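Long-range contacts in MIPZ (Caulobacter crescentus, PDB 2XJ9), which acts as a cell division inhibitor and ATPase that positions the division plane, forming a gradient driven by localised dimerisation and nucleoid binding: residues E12-A16 with V138-M142; V163-R167 with A178-V182; F212-P216 with A259-L264. The protein carries 1 engineered substitution. The contacts are given in a common frame with arbitrary orientation. Residues are numbered along the deposited sequence.

Interaction 1 of 3, residues E12-A16 with V138-M142; sequences EKGGA and VDFDM. With AGS (phosphothiophosphoric acid-adenylate ester), chain F; AGS (phosphothiophosphoric acid-adenylate ester), chain D.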
ATOM      1  N   GLU A  12      -4.101   1.493   8.332  1.00 22.03           N
ATOM      2  CA  GLU A  12      -3.211   0.346   8.409  1.00 25.19           C
ATOM      3  C   GLU A  12      -2.973  -0.326   7.027  1.00 34.53           C
ATOM      4  O   GLU A  12      -1.902  -0.873   6.775  1.00 37.03           O
ATOM      5  CB  GLU A  12      -3.759  -0.671   9.403  1.00 30.78           C
ATOM      6  CG  GLU A  12      -3.010  -1.986   9.396  1.00 51.16           C
ATOM      7  CD  GLU A  12      -2.681  -2.482  10.788  1.00 46.74           C
ATOM      8  OE1 GLU A  12      -3.286  -1.967  11.756  1.00 32.85           O
ATOM      9  OE2 GLU A  12      -1.819  -3.389  10.892  1.00 53.77           O
ATOM     10  N   LYS A  13      -3.977  -0.280   6.149  1.00 28.35           N
ATOM     11  CA  LYS A  13      -3.876  -0.790   4.782  1.00 27.45           C
ATOM     12  C   LYS A  13      -2.752  -0.128   3.989  1.00 26.50           C
ATOM     13  O   LYS A  13      -2.579   1.084   4.066  1.00 26.17           O
ATOM     14  CB  LYS A  13      -5.200  -0.563   4.054  1.00 24.73           C
ATOM     15  CG  LYS A  13      -5.695  -1.766   3.292  1.00 28.31           C
ATOM     16  CD  LYS A  13      -4.658  -2.237   2.337  1.00 25.89           C
ATOM     17  CE  LYS A  13      -5.139  -3.447   1.578  1.00 25.94           C
ATOM     18  NZ  LYS A  13      -3.986  -4.034   0.843  1.00 35.26           N
ATOM     19  N   GLY A  14      -1.989  -0.913   3.228  1.00 27.14           N
ATOM     20  CA  GLY A  14      -0.911  -0.350   2.442  1.00 20.72           C
ATOM     21  C   GLY A  14      -1.527   0.311   1.230  1.00 23.47           C
ATOM     22  O   GLY A  14      -2.583  -0.095   0.773  1.00 26.29           O
ATOM     23  N   GLY A  15      -0.889   1.345   0.708  1.00 24.41           N
ATOM     24  CA  GLY A  15      -1.318   1.920  -0.553  1.00 26.07           C
ATOM     25  C   GLY A  15      -2.666   2.601  -0.530  1.00 28.71           C
ATOM     26  O   GLY A  15      -3.237   2.881  -1.575  1.00 37.57           O
ATOM     27  N   ALA A  16      -3.177   2.889   0.656  1.00 27.51           N
ATOM     28  CA  ALA A  16      -4.432   3.606   0.768  1.00 24.88           C
ATOM     29  C   ALA A  16      -4.308   5.015   0.200  1.00 27.21           C
ATOM     30  O   ALA A  16      -5.313   5.614  -0.158  1.00 33.36           O
ATOM     31  CB  ALA A  16      -4.905   3.629   2.219  1.00 24.48           C
ATOM     32  N   VAL A 138     -11.098  -4.983  -0.368  1.00 30.30           N
ATOM     33  CA  VAL A 138      -9.817  -5.371   0.184  1.00 27.01           C
ATOM     34  C   VAL A 138      -9.361  -4.329   1.190  1.00 24.91           C
ATOM     35  O   VAL A 138      -8.924  -4.673   2.280  1.00 29.97           O
ATOM     36  CB  VAL A 138      -8.773  -5.533  -0.938  1.00 29.23           C
ATOM     37  CG1 VAL A 138      -7.422  -5.940  -0.374  1.00 25.92           C
ATOM     38  CG2 VAL A 138      -9.260  -6.546  -1.944  1.00 23.19           C
ATOM     39  N   ASP A 139      -9.477  -3.053   0.830  1.00 29.59           N
ATOM     40  CA  ASP A 139      -9.171  -1.973   1.779  1.00 31.53           C
ATOM     41  C   ASP A 139     -10.182  -1.968   2.909  1.00 27.95           C
ATOM     42  O   ASP A 139      -9.814  -1.927   4.058  1.00 27.16           O
ATOM     43  CB  ASP A 139      -9.165  -0.599   1.101  1.00 26.72           C
ATOM     44  CG  ASP A 139      -7.942  -0.378   0.215  1.00 26.54           C
ATOM     45  OD1 ASP A 139      -7.432  -1.324  -0.401  1.00 32.13           O
ATOM     46  OD2 ASP A 139      -7.483   0.766   0.118  1.00 26.46           O
ATOM     47  N   PHE A 140     -11.458  -2.037   2.558  1.00 26.39           N
ATOM     48  CA  PHE A 140     -12.520  -1.940   3.530  1.00 27.61           C
ATOM     49  C   PHE A 140     -12.383  -2.923   4.683  1.00 34.26           C
ATOM     50  O   PHE A 140     -12.927  -2.700   5.760  1.00 30.81           O
ATOM     51  CB  PHE A 140     -13.861  -2.154   2.863  1.00 28.12           C
ATOM     52  CG  PHE A 140     -15.019  -2.010   3.801  1.00 36.46           C
ATOM     53  CD1 PHE A 140     -15.613  -3.114   4.375  1.00 38.39           C
ATOM     54  CD2 PHE A 140     -15.517  -0.766   4.111  1.00 35.62           C
ATOM     55  CE1 PHE A 140     -16.687  -2.974   5.226  1.00 38.63           C
ATOM     56  CE2 PHE A 140     -16.587  -0.629   4.964  1.00 32.46           C
ATOM     57  CZ  PHE A 140     -17.166  -1.724   5.525  1.00 33.07           C
ATOM     58  N   ASP A 141     -11.662  -4.015   4.463  1.00 37.55           N
ATOM     59  CA  ASP A 141     -11.595  -5.080   5.464  1.00 32.87           C
ATOM     60  C   ASP A 141     -10.757  -4.714   6.689  1.00 34.51           C
ATOM     61  O   ASP A 141     -10.779  -5.417   7.695  1.00 34.57           O
ATOM     62  CB  ASP A 141     -11.034  -6.348   4.834  1.00 36.24           C
ATOM     63  CG  ASP A 141     -11.168  -7.545   5.741  1.00 45.10           C
ATOM     64  OD1 ASP A 141     -10.140  -8.220   5.983  1.00 49.60           O
ATOM     65  OD2 ASP A 141     -12.300  -7.805   6.209  1.00 42.65           O
ATOM     66  N   MET A 142      -9.992  -3.628   6.589  1.00 41.27           N
ATOM     67  CA  MET A 142      -9.239  -3.104   7.732  1.00 40.21           C
ATOM     68  C   MET A 142     -10.064  -2.097   8.540  1.00 38.92           C
ATOM     69  O   MET A 142      -9.706  -1.745   9.674  1.00 37.55           O
ATOM     70  CB  MET A 142      -7.889  -2.512   7.295  1.00 33.24           C
ATOM     71  CG  MET A 142      -6.901  -3.589   6.798  1.00 32.62           C
ATOM     72  SD  MET A 142      -6.522  -4.827   8.085  1.00 50.64           S
ATOM     73  CE  MET A 142      -5.573  -3.833   9.249  1.00 35.36           C
TER
HETATM   74  PG  AGS F1273      -0.390  -4.348   1.394  1.00 31.03           P
HETATM   75  S1G AGS F1273      -0.292  -5.847   1.523  1.00 18.86           S
HETATM   76  O2G AGS F1273       0.908  -3.542   1.508  1.00 14.50           O
HETATM   77  O3G AGS F1273      -1.519  -3.755   2.197  1.00 29.45           O
HETATM   78  PB  AGS F1273      -0.840  -5.174  -1.372  1.00 21.47           P
HETATM   79  O1B AGS F1273       0.510  -4.978  -1.999  1.00 18.26           O
HETATM   80  O2B AGS F1273      -1.328  -6.472  -0.808  1.00 15.65           O
HETATM   81  O3B AGS F1273      -0.890  -4.110  -0.138  1.00 39.48           O
HETATM   82  PA  AGS F1273      -3.305  -5.190  -2.726  1.00 24.15           P
HETATM   83  O1A AGS F1273      -2.984  -6.432  -3.503  1.00 27.49           O
HETATM   84  O2A AGS F1273      -4.271  -5.280  -1.579  1.00 17.36           O
HETATM   85  O3A AGS F1273      -1.887  -4.518  -2.382  1.00 21.77           O
HETATM   86  O5' AGS F1273      -3.883  -4.085  -3.730  1.00 34.34           O
HETATM   87  C5' AGS F1273      -4.032  -2.723  -3.358  1.00 24.03           C
HETATM   88  C4' AGS F1273      -5.449  -2.270  -3.746  1.00 33.78           C
HETATM   89  O4' AGS F1273      -5.560  -2.262  -5.153  1.00 26.21           O
HETATM   90  C3' AGS F1273      -6.578  -3.174  -3.273  1.00 31.08           C
HETATM   91  O3' AGS F1273      -7.731  -2.402  -2.893  1.00 19.52           O
HETATM   92  C2' AGS F1273      -6.960  -4.020  -4.459  1.00 21.32           C
HETATM   93  O2' AGS F1273      -8.361  -4.079  -4.342  1.00 24.83           O
HETATM   94  C1' AGS F1273      -6.588  -3.150  -5.624  1.00 31.95           C
HETATM   95  N9  AGS F1273      -5.964  -3.676  -6.879  1.00 42.50           N
HETATM   96  C8  AGS F1273      -4.701  -4.122  -6.968  1.00 27.25           C
HETATM   97  N7  AGS F1273      -4.405  -4.427  -8.245  1.00 37.61           N
HETATM   98  C5  AGS F1273      -5.476  -4.153  -9.017  1.00 35.21           C
HETATM   99  C6  AGS F1273      -5.794  -4.252 -10.469  1.00 33.73           C
HETATM  100  N6  AGS F1273      -4.881  -4.711 -11.366  1.00 27.09           N
HETATM  101  N1  AGS F1273      -7.030  -3.859 -10.852  1.00 37.36           N
HETATM  102  C2  AGS F1273      -7.939  -3.393  -9.952  1.00 39.11           C
HETATM  103  N3  AGS F1273      -7.716  -3.274  -8.629  1.00 26.99           N
HETATM  104  C4  AGS F1273      -6.509  -3.636  -8.113  1.00 32.47           C
HETATM  105  PG  AGS D1272       2.151   2.883   2.298  1.00 39.18           P
HETATM  106  S1G AGS D1272       1.521   1.761   3.123  1.00 21.85           S
HETATM  107  O2G AGS D1272       3.259   2.454   1.359  1.00 23.85           O
HETATM  108  O3G AGS D1272       2.559   4.126   3.057  1.00 32.58           O
HETATM  109  PB  AGS D1272       0.427   4.938   1.271  1.00 20.83           P
HETATM  110  O1B AGS D1272      -0.892   4.894   2.010  1.00 20.98           O
HETATM  111  O2B AGS D1272       1.565   5.869   1.607  1.00 20.27           O
HETATM  112  O3B AGS D1272       0.978   3.417   1.315  1.00 27.16           O
HETATM  113  PA  AGS D1272       0.650   6.178  -1.282  1.00 21.73           P
HETATM  114  O1A AGS D1272       0.300   7.590  -0.858  1.00 25.24           O
HETATM  115  O2A AGS D1272       2.068   5.829  -1.549  1.00 16.91           O
HETATM  116  O3A AGS D1272       0.035   5.124  -0.265  1.00 22.25           O
HETATM  117  O5' AGS D1272      -0.229   5.783  -2.559  1.00 24.87           O
HETATM  118  C5' AGS D1272      -0.102   4.489  -3.123  1.00 23.47           C
HETATM  119  C4' AGS D1272       0.279   4.591  -4.609  1.00 24.45           C
HETATM  120  O4' AGS D1272      -0.795   5.252  -5.224  1.00 28.71           O
HETATM  121  C3' AGS D1272       1.484   5.461  -4.923  1.00 21.46           C
HETATM  122  O3' AGS D1272       2.117   4.956  -6.086  1.00 22.40           O
HETATM  123  C2' AGS D1272       0.959   6.832  -5.287  1.00 23.15           C
HETATM  124  O2' AGS D1272       1.867   7.438  -6.219  1.00 22.36           O
HETATM  125  C1' AGS D1272      -0.389   6.459  -5.867  1.00 24.68           C
HETATM  126  N9  AGS D1272      -1.580   7.306  -5.626  1.00 30.78           N
HETATM  127  C8  AGS D1272      -2.213   7.480  -4.442  1.00 34.78           C
HETATM  128  N7  AGS D1272      -3.313   8.274  -4.582  1.00 36.68           N
HETATM  129  C5  AGS D1272      -3.388   8.585  -5.888  1.00 28.44           C
HETATM  130  C6  AGS D1272      -4.291   9.372  -6.714  1.00 26.56           C
HETATM  131  N6  AGS D1272      -5.345   9.991  -6.146  1.00 33.91           N
HETATM  132  N1  AGS D1272      -4.022   9.436  -8.035  1.00 28.28           N
HETATM  133  C2  AGS D1272      -2.971   8.831  -8.610  1.00 23.59           C
HETATM  134  N3  AGS D1272      -2.101   8.097  -7.921  1.00 22.28           N
HETATM  135  C4  AGS D1272      -2.263   7.941  -6.582  1.00 29.75           C

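Interaction 2 of 3, residues V163-R167 with A178-V182; sequences VWEGR and AMDWV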
ATOM      1  N   VAL A 163      -8.083   3.554  16.057  1.00 40.39           N
ATOM      2  CA  VAL A 163      -8.487   4.941  16.236  1.00 36.85           C
ATOM      3  C   VAL A 163      -9.389   5.076  17.463  1.00 55.12           C
ATOM      4  O   VAL A 163      -9.372   6.095  18.157  1.00 48.74           O
ATOM      5  CB  VAL A 163      -9.250   5.448  15.017  1.00 33.94           C
ATOM      6  CG1 VAL A 163      -9.642   6.893  15.215  1.00 33.81           C
ATOM      7  CG2 VAL A 163      -8.404   5.297  13.786  1.00 35.37           C
ATOM      8  N   TRP A 164     -10.183   4.039  17.708  1.00 51.73           N
ATOM      9  CA  TRP A 164     -11.106   3.997  18.819  1.00 47.71           C
ATOM     10  C   TRP A 164     -10.335   4.021  20.137  1.00 60.33           C
ATOM     11  O   TRP A 164     -10.844   4.495  21.155  1.00 67.58           O
ATOM     12  CB  TRP A 164     -11.946   2.721  18.719  1.00 60.31           C
ATOM     13  CG  TRP A 164     -13.377   2.893  19.119  1.00 88.15           C
ATOM     14  CD1 TRP A 164     -14.406   3.326  18.328  1.00 89.79           C
ATOM     15  CD2 TRP A 164     -13.944   2.632  20.410  1.00 98.39           C
ATOM     16  NE1 TRP A 164     -15.577   3.354  19.049  1.00 91.51           N
ATOM     17  CE2 TRP A 164     -15.322   2.933  20.329  1.00108.85           C
ATOM     18  CE3 TRP A 164     -13.421   2.176  21.628  1.00 87.35           C
ATOM     19  CZ2 TRP A 164     -16.185   2.789  21.423  1.00114.38           C
ATOM     20  CZ3 TRP A 164     -14.279   2.035  22.713  1.00101.63           C
ATOM     21  CH2 TRP A 164     -15.645   2.341  22.601  1.00108.32           C
ATOM     22  N   GLU A 165      -9.105   3.511  20.115  1.00 53.99           N
ATOM     23  CA  GLU A 165      -8.262   3.495  21.311  1.00 61.61           C
ATOM     24  C   GLU A 165      -7.436   4.779  21.392  1.00 56.85           C
ATOM     25  O   GLU A 165      -7.026   5.211  22.460  1.00 65.87           O
ATOM     26  CB  GLU A 165      -7.352   2.257  21.329  1.00 59.06           C
ATOM     27  CG  GLU A 165      -6.622   1.989  22.657  1.00 75.61           C
ATOM     28  CD  GLU A 165      -7.448   1.175  23.666  1.00 97.92           C
ATOM     29  OE1 GLU A 165      -7.067   1.136  24.866  1.00 87.66           O
ATOM     30  OE2 GLU A 165      -8.469   0.571  23.256  1.00 96.89           O
ATOM     31  N   GLY A 166      -7.193   5.393  20.251  1.00 53.63           N
ATOM     32  CA  GLY A 166      -6.490   6.653  20.229  1.00 56.31           C
ATOM     33  C   GLY A 166      -7.413   7.759  20.699  1.00 63.78           C
ATOM     34  O   GLY A 166      -6.986   8.905  20.828  1.00 63.41           O
ATOM     35  N   ARG A 167      -8.685   7.424  20.923  1.00 63.03           N
ATOM     36  CA  ARG A 167      -9.638   8.378  21.485  1.00 60.76           C
ATOM     37  C   ARG A 167      -9.672   8.172  22.971  1.00 68.04           C
ATOM     38  O   ARG A 167      -9.509   9.119  23.732  1.00 77.30           O
ATOM     39  CB  ARG A 167     -11.043   8.232  20.888  1.00 56.81           C
ATOM     40  CG  ARG A 167     -11.151   8.842  19.487  1.00 57.30           C
ATOM     41  CD  ARG A 167     -12.545   9.326  19.097  1.00 52.12           C
ATOM     42  NE  ARG A 167     -13.204   8.475  18.145  1.00 48.56           N
ATOM     43  CZ  ARG A 167     -13.815   8.726  16.992  1.00 40.38           C
ATOM     44  NH1 ARG A 167     -13.939   9.911  16.403  1.00 36.33           N
ATOM     45  NH2 ARG A 167     -14.331   7.656  16.427  1.00 46.89           N
ATOM     46  N   ALA A 178     -13.351  17.020  20.823  1.00 86.71           N
ATOM     47  CA  ALA A 178     -13.070  15.627  20.471  1.00 79.87           C
ATOM     48  C   ALA A 178     -12.233  15.514  19.201  1.00 70.43           C
ATOM     49  O   ALA A 178     -11.871  16.518  18.589  1.00 74.59           O
ATOM     50  CB  ALA A 178     -14.376  14.840  20.311  1.00 66.89           C
ATOM     51  N   MET A 179     -11.930  14.283  18.805  1.00 58.29           N
ATOM     52  CA  MET A 179     -11.197  14.042  17.569  1.00 51.76           C
ATOM     53  C   MET A 179     -12.148  13.925  16.387  1.00 44.47           C
ATOM     54  O   MET A 179     -13.095  13.141  16.426  1.00 39.43           O
ATOM     55  CB  MET A 179     -10.414  12.748  17.690  1.00 50.62           C
ATOM     56  CG  MET A 179      -8.993  12.845  17.252  1.00 49.54           C
ATOM     57  SD  MET A 179      -8.203  11.295  17.670  1.00 71.69           S
ATOM     58  CE  MET A 179      -9.092  10.215  16.564  1.00 41.33           C
ATOM     59  N   ASP A 180     -11.906  14.706  15.341  1.00 34.23           N
ATOM     60  CA  ASP A 180     -12.624  14.532  14.079  1.00 38.17           C
ATOM     61  C   ASP A 180     -11.996  13.357  13.278  1.00 46.17           C
ATOM     62  O   ASP A 180     -10.760  13.219  13.205  1.00 42.85           O
ATOM     63  CB  ASP A 180     -12.588  15.848  13.285  1.00 38.05           C
ATOM     64  CG  ASP A 180     -13.707  15.959  12.252  1.00 44.85           C
ATOM     65  OD1 ASP A 180     -13.682  16.950  11.480  1.00 32.72           O
ATOM     66  OD2 ASP A 180     -14.602  15.075  12.216  1.00 45.19           O
ATOM     67  N   TRP A 181     -12.834  12.492  12.711  1.00 37.29           N
ATOM     68  CA  TRP A 181     -12.317  11.386  11.920  1.00 33.37           C
ATOM     69  C   TRP A 181     -12.975  11.352  10.546  1.00 36.17           C
ATOM     70  O   TRP A 181     -14.189  11.166  10.443  1.00 40.75           O
ATOM     71  CB  TRP A 181     -12.508  10.059  12.645  1.00 27.83           C
ATOM     72  CG  TRP A 181     -11.862   8.922  11.919  1.00 37.39           C
ATOM     73  CD1 TRP A 181     -10.958   9.008  10.896  1.00 35.21           C
ATOM     74  CD2 TRP A 181     -12.086   7.514  12.134  1.00 41.54           C
ATOM     75  NE1 TRP A 181     -10.603   7.740  10.469  1.00 32.33           N
ATOM     76  CE2 TRP A 181     -11.286   6.813  11.209  1.00 25.06           C
ATOM     77  CE3 TRP A 181     -12.887   6.781  13.020  1.00 37.18           C
ATOM     78  CZ2 TRP A 181     -11.256   5.442  11.159  1.00 25.37           C
ATOM     79  CZ3 TRP A 181     -12.858   5.413  12.959  1.00 32.26           C
ATOM     80  CH2 TRP A 181     -12.049   4.757  12.039  1.00 35.65           C
ATOM     81  N   VAL A 182     -12.179  11.541   9.496  1.00 26.14           N
ATOM     82  CA  VAL A 182     -12.718  11.564   8.130  1.00 26.97           C
ATOM     83  C   VAL A 182     -12.175  10.468   7.226  1.00 26.74           C
ATOM     84  O   VAL A 182     -10.982  10.403   6.986  1.00 29.74           O
ATOM     85  CB  VAL A 182     -12.389  12.886   7.446  1.00 29.98           C
ATOM     86  CG1 VAL A 182     -12.681  12.801   5.984  1.00 24.07           C
ATOM     87  CG2 VAL A 182     -13.174  14.007   8.083  1.00 37.87           C
TER

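Interaction 3 of 3, residues F212-P216 with A259-L264; sequences FRIGP and ALMHSL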
ATOM      1  N   PHE A 212     -17.009   7.917  12.202  1.00 39.87           N
ATOM      2  CA  PHE A 212     -16.332   8.806  11.282  1.00 35.78           C
ATOM      3  C   PHE A 212     -17.346   9.384  10.304  1.00 37.94           C
ATOM      4  O   PHE A 212     -18.502   8.945  10.258  1.00 36.45           O
ATOM      5  CB  PHE A 212     -15.174   8.110  10.562  1.00 34.48           C
ATOM      6  CG  PHE A 212     -15.571   6.895   9.805  1.00 32.04           C
ATOM      7  CD1 PHE A 212     -15.296   5.638  10.302  1.00 33.73           C
ATOM      8  CD2 PHE A 212     -16.211   7.011   8.575  1.00 37.47           C
ATOM      9  CE1 PHE A 212     -15.663   4.508   9.594  1.00 33.30           C
ATOM     10  CE2 PHE A 212     -16.579   5.885   7.858  1.00 39.92           C
ATOM     11  CZ  PHE A 212     -16.306   4.630   8.367  1.00 39.03           C
ATOM     12  N   ARG A 213     -16.914  10.386   9.553  1.00 28.90           N
ATOM     13  CA  ARG A 213     -17.729  10.959   8.518  1.00 30.29           C
ATOM     14  C   ARG A 213     -16.988  10.906   7.192  1.00 34.93           C
ATOM     15  O   ARG A 213     -15.786  11.130   7.121  1.00 37.40           O
ATOM     16  CB  ARG A 213     -18.095  12.389   8.872  1.00 30.96           C
ATOM     17  CG  ARG A 213     -16.935  13.220   9.337  1.00 34.57           C
ATOM     18  CD  ARG A 213     -17.308  14.682   9.455  1.00 27.43           C
ATOM     19  NE  ARG A 213     -16.116  15.499   9.633  1.00 31.42           N
ATOM     20  CZ  ARG A 213     -15.605  16.285   8.692  1.00 28.67           C
ATOM     21  NH1 ARG A 213     -16.196  16.377   7.514  1.00 29.05           N
ATOM     22  NH2 ARG A 213     -14.512  16.992   8.929  1.00 24.48           N
ATOM     23  N   ILE A 214     -17.717  10.600   6.137  1.00 31.41           N
ATOM     24  CA  ILE A 214     -17.105  10.422   4.841  1.00 36.52           C
ATOM     25  C   ILE A 214     -16.789  11.757   4.169  1.00 40.73           C
ATOM     26  O   ILE A 214     -17.605  12.676   4.158  1.00 42.23           O
ATOM     27  CB  ILE A 214     -17.993   9.563   3.933  1.00 30.68           C
ATOM     28  CG1 ILE A 214     -18.280   8.230   4.612  1.00 29.92           C
ATOM     29  CG2 ILE A 214     -17.335   9.362   2.587  1.00 32.51           C
ATOM     30  CD1 ILE A 214     -19.508   7.556   4.105  1.00 40.38           C
ATOM     31  N   GLY A 215     -15.583  11.861   3.629  1.00 35.09           N
ATOM     32  CA  GLY A 215     -15.190  13.033   2.878  1.00 33.10           C
ATOM     33  C   GLY A 215     -15.181  12.745   1.383  1.00 39.31           C
ATOM     34  O   GLY A 215     -15.332  11.588   0.945  1.00 29.29           O
ATOM     35  N   PRO A 216     -14.972  13.802   0.586  1.00 31.79           N
ATOM     36  CA  PRO A 216     -14.946  13.752  -0.879  1.00 30.80           C
ATOM     37  C   PRO A 216     -13.706  13.037  -1.411  1.00 38.96           C
ATOM     38  O   PRO A 216     -12.587  13.284  -0.935  1.00 30.23           O
ATOM     39  CB  PRO A 216     -14.889  15.230  -1.285  1.00 32.03           C
ATOM     40  CG  PRO A 216     -14.754  16.029   0.015  1.00 29.88           C
ATOM     41  CD  PRO A 216     -14.434  15.069   1.102  1.00 33.61           C
ATOM     42  N   ALA A 259     -12.208  21.080  -2.456  1.00 26.78           N
ATOM     43  CA  ALA A 259     -13.345  20.449  -1.809  1.00 33.08           C
ATOM     44  C   ALA A 259     -12.881  19.703  -0.582  1.00 39.81           C
ATOM     45  O   ALA A 259     -13.444  19.856   0.494  1.00 49.01           O
ATOM     46  CB  ALA A 259     -14.024  19.506  -2.732  1.00 28.64           C
ATOM     47  N   LEU A 260     -11.843  18.893  -0.756  1.00 41.10           N
ATOM     48  CA  LEU A 260     -11.248  18.146   0.345  1.00 40.93           C
ATOM     49  C   LEU A 260     -10.901  19.058   1.532  1.00 40.37           C
ATOM     50  O   LEU A 260     -11.436  18.890   2.628  1.00 45.38           O
ATOM     51  CB  LEU A 260     -10.023  17.358  -0.143  1.00 35.06           C
ATOM     52  CG  LEU A 260      -9.570  16.139   0.677  1.00 32.22           C
ATOM     53  CD1 LEU A 260      -8.224  16.414   1.316  1.00 28.26           C
ATOM     54  CD2 LEU A 260     -10.596  15.771   1.754  1.00 33.97           C
ATOM     55  N   MET A 261     -10.019  20.022   1.301  1.00 35.88           N
ATOM     56  CA  MET A 261      -9.652  21.007   2.312  1.00 40.68           C
ATOM     57  C   MET A 261     -10.834  21.567   3.119  1.00 52.85           C
ATOM     58  O   MET A 261     -10.743  21.743   4.347  1.00 47.38           O
ATOM     59  CB  MET A 261      -8.923  22.153   1.639  1.00 43.26           C
ATOM     60  CG  MET A 261      -7.590  21.752   1.080  1.00 55.97           C
ATOM     61  SD  MET A 261      -6.346  21.776   2.374  1.00 54.16           S
ATOM     62  CE  MET A 261      -6.251  23.552   2.661  1.00 56.63           C
ATOM     63  N   HIS A 262     -11.931  21.876   2.430  1.00 46.13           N
ATOM     64  CA  HIS A 262     -13.084  22.430   3.116  1.00 50.40           C
ATOM     65  C   HIS A 262     -13.636  21.424   4.097  1.00 49.12           C
ATOM     66  O   HIS A 262     -13.773  21.703   5.293  1.00 51.59           O
ATOM     67  CB  HIS A 262     -14.150  22.882   2.121  1.00 50.37           C
ATOM     68  CG  HIS A 262     -13.831  24.198   1.481  1.00 77.64           C
ATOM     69  ND1 HIS A 262     -14.797  25.093   1.079  1.00 86.76           N
ATOM     70  CD2 HIS A 262     -12.639  24.778   1.197  1.00 79.81           C
ATOM     71  CE1 HIS A 262     -14.213  26.164   0.561  1.00 91.39           C
ATOM     72  NE2 HIS A 262     -12.905  25.996   0.618  1.00 79.04           N
ATOM     73  N   SER A 263     -13.918  20.244   3.570  1.00 36.79           N
ATOM     74  CA  SER A 263     -14.478  19.141   4.332  1.00 40.33           C
ATOM     75  C   SER A 263     -13.683  18.773   5.590  1.00 43.48           C
ATOM     76  O   SER A 263     -14.211  18.115   6.494  1.00 33.88           O
ATOM     77  CB  SER A 263     -14.604  17.914   3.432  1.00 38.53           C
ATOM     78  OG  SER A 263     -15.193  16.847   4.141  1.00 42.57           O
ATOM     79  N   LEU A 264     -12.417  19.173   5.638  1.00 36.02           N
ATOM     80  CA  LEU A 264     -11.610  18.939   6.818  1.00 39.81           C
ATOM     81  C   LEU A 264     -11.599  20.183   7.684  1.00 47.76           C
ATOM     82  O   LEU A 264     -10.863  20.255   8.669  1.00 47.58           O
ATOM     83  CB  LEU A 264     -10.178  18.581   6.437  1.00 45.21           C
ATOM     84  CG  LEU A 264      -9.935  17.407   5.494  1.00 38.86           C
ATOM     85  CD1 LEU A 264      -8.439  17.257   5.324  1.00 27.45           C
ATOM     86  CD2 LEU A 264     -10.566  16.119   6.009  1.00 30.39           C
TER

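Interaction 1 of 3, residues E12-A16 with V138-M142
Lys13 lays its aliphatic chain over residues 138-142: CE lies 3.9 Å from Val138 CG1 and 3.7 Å from Asp139 OD1, and Lys13 CG sits 4.1 Å from Met142 CG. It belongs to the deviant Walker A motif, the P-loop variant of ParA/MinD-like ATPases, whose signature lysine reaches the nucleotide of the partner subunit in the sandwich dimer. Here that nucleotide is AGS chain F, which is also held by Lys18, Ser19 and Thr20 of the second subunit. Lys13 NZ donates hydrogen bonds to its O2A (2.7 Å) and O3G (2.8 Å), with a weak one to O3B. Asp139 OD1, 4.6 Å from Lys13 NZ and so too far for a salt bridge, instead accepts a hydrogen bond from the ribose O3' of the same AGS at 2.7 Å, so the polar link between the two segments runs through the ligand, while their direct contact is van der Waals packing. Glu12 extends the dimer interface in a salt bridge to Arg44 of the second subunit. Lys13 to Ala16 form a type II turn, with Gly15 at positive phi, that serves both nucleotides: Gly14 N donates to AGS chain F O3G at 3.1 Å, and Gly15 N to AGS chain D O3B at 2.9 Å.

Interaction 2 of 3, residues V163-R167 with A178-V182
This is a buried, mainly apolar helix-on-sheet contact, in which helix 158-168 packs against the start of strand 180-186; strand 128-134, the helix and strand 180-186 form a beta-alpha-beta crossover between adjacent parallel strands. Val163 is central. Its CG1 makes a CH-pi contact over the face of the Trp181 six-membered ring, 4.0 Å from the centroid and 16° off the normal, and also touches Met179 CE at 3.6 Å. Met179, just before the strand, touches both Val163 and Arg167; its CE is 3.8 Å from Arg167 CG. The guanidinium of Arg167 then reaches the backbone just ahead of the strand: NH1 donates a weak hydrogen bond to Met179 O at 3.3 Å, while NH2 approaches the edge of the indole, 3.8 Å from Trp181 CE3, and is hydrogen-bonded to Gly211 O. Around this contact, Trp181 NE1 bonds to Thr131 of strand 128-134 and the indole meets Phe212 edge-to-face, so the helix covers a strand flanked in the sheet by 128-134 and 213-215.

Interaction 3 of 3, residues F212-P216 with A259-L264
Arg213 gives both terminal nitrogens to one carbonyl: NH1 and NH2 donate to Ser263 O at 2.8 and 2.7 Å, and the acceptor lies near the guanidinium plane. Ser263 is in the last turn of helix 249-263, and Leu264 is the first residue to leave helical phi/psi, so the arginine meets a carbonyl at the helix C-terminus. The same Arg213 NH2 has a second partner in the salt bridge to Asp180 of the adjacent strand, which places the guanidinium between sheet and helix. Farther along, the backbone of residues 215-216 comes close to the helix. Gly215 CA is 4.0 Å from Ser263 OG, and a CB at Gly215 would face the helix but collide with Pro216 CD. Pro216 packs by its ring, with CD 3.6 Å from Ser263 OG and 4.0 Å from Leu260 CD2, and CG 4.5 Å from Ala259 CB. Leu260 also touches Leu25 of helix 18-30, whereas Phe212 and Ile214 meet helix 194-210. Strand 213-215, outermost in the sheet within this chain, thus lies between helices 249-263 and 194-210, the alpha/beta/alpha layering of the P-loop NTPase fold.

The three contacts follow one another along the chain, interaction 1 closing before interaction 2 opens and that before interaction 3. Interactions 2 and 3 have centres 15 Å apart and touch, because strands 180-186 and 213-215 are neighbours in the parallel sheet: Asp180 OD1 forms a salt bridge with Arg213 NH2 at 2.7 Å, and Trp181 O probably accepts a hydrogen bond from Arg213 N at 3.0 Å. Interaction 1 lies apart, its centre about 18 and 19 Å from theirs, in the loop after strand 5-9 and on the short helix 137-140 that follows strand 128-134. The nucleotide-binding dimer interface is thus built on the sheet whose last two strands, 180-186 and the outermost 213-215, are joined by interactions 2 and 3 to helices 158-168 and 249-263.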